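Long-range contact in octaprenyl-diphosphate synthase (Roseobacter denitrificans, PDB 4JXN), which probably makes all-trans-octaprenyl diphosphate, the precursor of quinone side chains, by magnesium-dependent condensation of five isopentenyl diphosphates with farnesyl diphosphate: residues H76-A81 against F130-E135. Numbering follows the deposited sequence.
Sequences HINLAA and FQLMVE
Asn78 reaches from helix 75-94 toward Leu132 and Glu135 of segment 130-135, a worked example of two nearly antiparallel helices meeting through one small polar side chain and a few apolar ones. Its CG lies beside the backbone N (chi1 -57°), anti to the carbonyl carbon, which brings the amide beside the backbone of Leu132. Asn78 ND2 comes 3.6 Å from Leu132 O without forming a hydrogen bond, and it also touches Glu135 CB. The amide and carboxylate planes of Asn78 and Glu135 stand 77° apart; Glu135 OE2 is held by a salt bridge to Arg33 NH2 of helix 9-34. Leu79 starts out facing away, yet its CD2 returns to within 4.5 Å of Met133 CA, while its side chain also packs on Val141. One turn after Asn78, Ala81 sets CB 3.9 Å from Leu132 CD1. The Leu132 methyls straddle this face, CD1 against Ala81 CB and CD2 4.2 Å from Asn78 CB, and the side chain continues onto Thr82 and Phe85. The axes of helix segments 76-81 and 130-134 come within 8.5 Å, their directions 156° apart, a nearly antiparallel pairing that belongs to the all-helical isoprenoid synthase fold of the FPP/GGPP synthase family.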
ATOM      1  N   HIS A  76     -20.938  -4.420   6.087  1.00 55.91           N
ATOM      2  CA  HIS A  76     -20.374  -3.760   7.279  1.00 55.12           C
ATOM      3  C   HIS A  76     -19.244  -4.585   7.898  1.00 44.91           C
ATOM      4  O   HIS A  76     -18.262  -4.038   8.414  1.00 58.02           O
ATOM      5  CB  HIS A  76     -21.480  -3.436   8.296  1.00 65.41           C
ATOM      6  CG  HIS A  76     -22.200  -4.636   8.829  1.00 75.76           C
ATOM      7  ND1 HIS A  76     -22.401  -4.840  10.179  1.00 80.24           N
ATOM      8  CD2 HIS A  76     -22.765  -5.696   8.202  1.00 63.46           C
ATOM      9  CE1 HIS A  76     -23.060  -5.971  10.357  1.00 63.61           C
ATOM     10  NE2 HIS A  76     -23.292  -6.510   9.175  1.00 94.74           N
ATOM     11  N   ILE A  77     -19.370  -5.905   7.778  1.00 63.35           N
ATOM     12  CA  ILE A  77     -18.317  -6.841   8.167  1.00 50.06           C
ATOM     13  C   ILE A  77     -17.080  -6.683   7.281  1.00 64.39           C
ATOM     14  O   ILE A  77     -15.930  -6.619   7.770  1.00 45.23           O
ATOM     15  CB  ILE A  77     -18.814  -8.308   8.070  1.00 75.88           C
ATOM     16  CG1 ILE A  77     -20.119  -8.502   8.845  1.00 80.44           C
ATOM     17  CG2 ILE A  77     -17.767  -9.274   8.612  1.00 59.12           C
ATOM     18  CD1 ILE A  77     -20.027  -8.094  10.305  1.00 70.03           C
ATOM     19  N   ASN A  78     -17.307  -6.615   5.972  1.00 47.51           N
ATOM     20  CA  ASN A  78     -16.190  -6.372   5.037  1.00 49.41           C
ATOM     21  C   ASN A  78     -15.488  -5.072   5.405  1.00 61.50           C
ATOM     22  O   ASN A  78     -14.259  -5.013   5.552  1.00 49.10           O
ATOM     23  CB  ASN A  78     -16.670  -6.273   3.586  1.00 59.78           C
ATOM     24  CG  ASN A  78     -17.427  -7.508   3.113  1.00 68.74           C
ATOM     25  OD1 ASN A  78     -18.090  -8.193   3.890  1.00 83.49           O
ATOM     26  ND2 ASN A  78     -17.338  -7.783   1.817  1.00 76.18           N
ATOM     27  N   LEU A  79     -16.290  -4.024   5.563  1.00 51.68           N
ATOM     28  CA  LEU A  79     -15.758  -2.690   5.788  1.00 72.38           C
ATOM     29  C   LEU A  79     -15.006  -2.561   7.106  1.00 42.02           C
ATOM     30  O   LEU A  79     -14.012  -1.856   7.179  1.00 52.71           O
ATOM     31  CB  LEU A  79     -16.887  -1.665   5.713  1.00 49.33           C
ATOM     32  CG  LEU A  79     -17.508  -1.558   4.324  1.00 61.25           C
ATOM     33  CD1 LEU A  79     -18.684  -0.587   4.336  1.00 62.11           C
ATOM     34  CD2 LEU A  79     -16.430  -1.155   3.324  1.00 59.69           C
ATOM     35  N   ALA A  80     -15.491  -3.223   8.150  1.00 49.40           N
ATOM     36  CA  ALA A  80     -14.807  -3.162   9.428  1.00 51.11           C
ATOM     37  C   ALA A  80     -13.498  -3.953   9.364  1.00 56.29           C
ATOM     38  O   ALA A  80     -12.507  -3.553   9.961  1.00 56.52           O
ATOM     39  CB  ALA A  80     -15.705  -3.670  10.544  1.00 53.80           C
ATOM     40  N   ALA A  81     -13.487  -5.060   8.621  1.00 58.00           N
ATOM     41  CA  ALA A  81     -12.235  -5.806   8.378  1.00 64.98           C
ATOM     42  C   ALA A  81     -11.191  -4.952   7.637  1.00 60.95           C
ATOM     43  O   ALA A  81     -10.022  -4.823   8.069  1.00 62.97           O
ATOM     44  CB  ALA A  81     -12.526  -7.090   7.606  1.00 68.17           C
ATOM     45  N   PHE A 130      -8.413  -3.908   0.060  1.00 59.95           N
ATOM     46  CA  PHE A 130      -8.949  -3.333  -1.166  1.00 56.14           C
ATOM     47  C   PHE A 130      -9.937  -4.299  -1.823  1.00 52.04           C
ATOM     48  O   PHE A 130     -11.028  -3.907  -2.278  1.00 50.85           O
ATOM     49  CB  PHE A 130      -7.745  -2.983  -2.067  1.00 74.70           C
ATOM     50  CG  PHE A 130      -8.097  -2.406  -3.404  1.00 82.22           C
ATOM     51  CD1 PHE A 130      -9.263  -1.680  -3.604  1.00 80.93           C
ATOM     52  CD2 PHE A 130      -7.218  -2.566  -4.467  1.00 85.59           C
ATOM     53  CE1 PHE A 130      -9.555  -1.152  -4.848  1.00127.18           C
ATOM     54  CE2 PHE A 130      -7.502  -2.033  -5.710  1.00 87.97           C
ATOM     55  CZ  PHE A 130      -8.675  -1.327  -5.900  1.00 94.93           C
ATOM     56  N   GLN A 131      -9.548  -5.567  -1.846  1.00 52.69           N
ATOM     57  CA  GLN A 131     -10.420  -6.662  -2.260  1.00 66.99           C
ATOM     58  C   GLN A 131     -11.744  -6.684  -1.509  1.00 75.80           C
ATOM     59  O   GLN A 131     -12.798  -6.865  -2.125  1.00 61.38           O
ATOM     60  CB  GLN A 131      -9.712  -8.000  -2.038  1.00 55.11           C
ATOM     61  CG  GLN A 131      -8.614  -8.290  -3.042  1.00 65.34           C
ATOM     62  CD  GLN A 131      -7.971  -9.647  -2.819  1.00143.06           C
ATOM     63  OE1 GLN A 131      -7.453  -9.944  -1.733  1.00 68.27           O
ATOM     64  NE2 GLN A 131      -7.999 -10.480  -3.854  1.00 64.59           N
ATOM     65  N   LEU A 132     -11.677  -6.533  -0.183  1.00 67.57           N
ATOM     66  CA  LEU A 132     -12.883  -6.498   0.678  1.00 62.38           C
ATOM     67  C   LEU A 132     -13.844  -5.339   0.363  1.00 55.97           C
ATOM     68  O   LEU A 132     -15.056  -5.550   0.263  1.00 58.48           O
ATOM     69  CB  LEU A 132     -12.497  -6.462   2.170  1.00 61.83           C
ATOM     70  CG  LEU A 132     -12.038  -7.803   2.752  1.00 60.50           C
ATOM     71  CD1 LEU A 132     -11.213  -7.637   4.023  1.00 74.09           C
ATOM     72  CD2 LEU A 132     -13.241  -8.693   3.012  1.00 63.03           C
ATOM     73  N   MET A 133     -13.319  -4.124   0.193  1.00 58.58           N
ATOM     74  CA  MET A 133     -14.204  -2.982  -0.118  1.00 60.63           C
ATOM     75  C   MET A 133     -14.842  -3.142  -1.497  1.00 58.60           C
ATOM     76  O   MET A 133     -16.009  -2.792  -1.694  1.00 63.10           O
ATOM     77  CB  MET A 133     -13.491  -1.619  -0.072  1.00 79.33           C
ATOM     78  CG  MET A 133     -12.083  -1.585   0.497  1.00 65.06           C
ATOM     79  SD  MET A 133     -11.389   0.085   0.430  1.00 65.73           S
ATOM     80  CE  MET A 133      -9.639  -0.252   0.671  1.00 70.40           C
ATOM     81  N   VAL A 134     -14.070  -3.636  -2.462  1.00 50.01           N
ATOM     82  CA  VAL A 134     -14.578  -3.796  -3.831  1.00 64.99           C
ATOM     83  C   VAL A 134     -15.753  -4.764  -3.842  1.00 52.37           C
ATOM     84  O   VAL A 134     -16.752  -4.543  -4.537  1.00 70.68           O
ATOM     85  CB  VAL A 134     -13.481  -4.296  -4.810  1.00 64.99           C
ATOM     86  CG1 VAL A 134     -14.090  -4.780  -6.127  1.00 65.17           C
ATOM     87  CG2 VAL A 134     -12.468  -3.193  -5.078  1.00 63.14           C
ATOM     88  N   GLU A 135     -15.632  -5.834  -3.062  1.00 60.85           N
ATOM     89  CA  GLU A 135     -16.706  -6.818  -2.957  1.00 75.80           C
ATOM     90  C   GLU A 135     -18.039  -6.243  -2.461  1.00 71.60           C
ATOM     91  O   GLU A 135     -19.080  -6.865  -2.662  1.00 68.35           O
ATOM     92  CB  GLU A 135     -16.269  -7.981  -2.065  1.00 68.34           C
ATOM     93  CG  GLU A 135     -15.216  -8.873  -2.709  1.00 67.36           C
ATOM     94  CD  GLU A 135     -14.374  -9.627  -1.697  1.00102.24           C
ATOM     95  OE1 GLU A 135     -13.167  -9.820  -1.954  1.00 77.36           O
ATOM     96  OE2 GLU A 135     -14.914 -10.028  -0.644  1.00 90.02           O
TER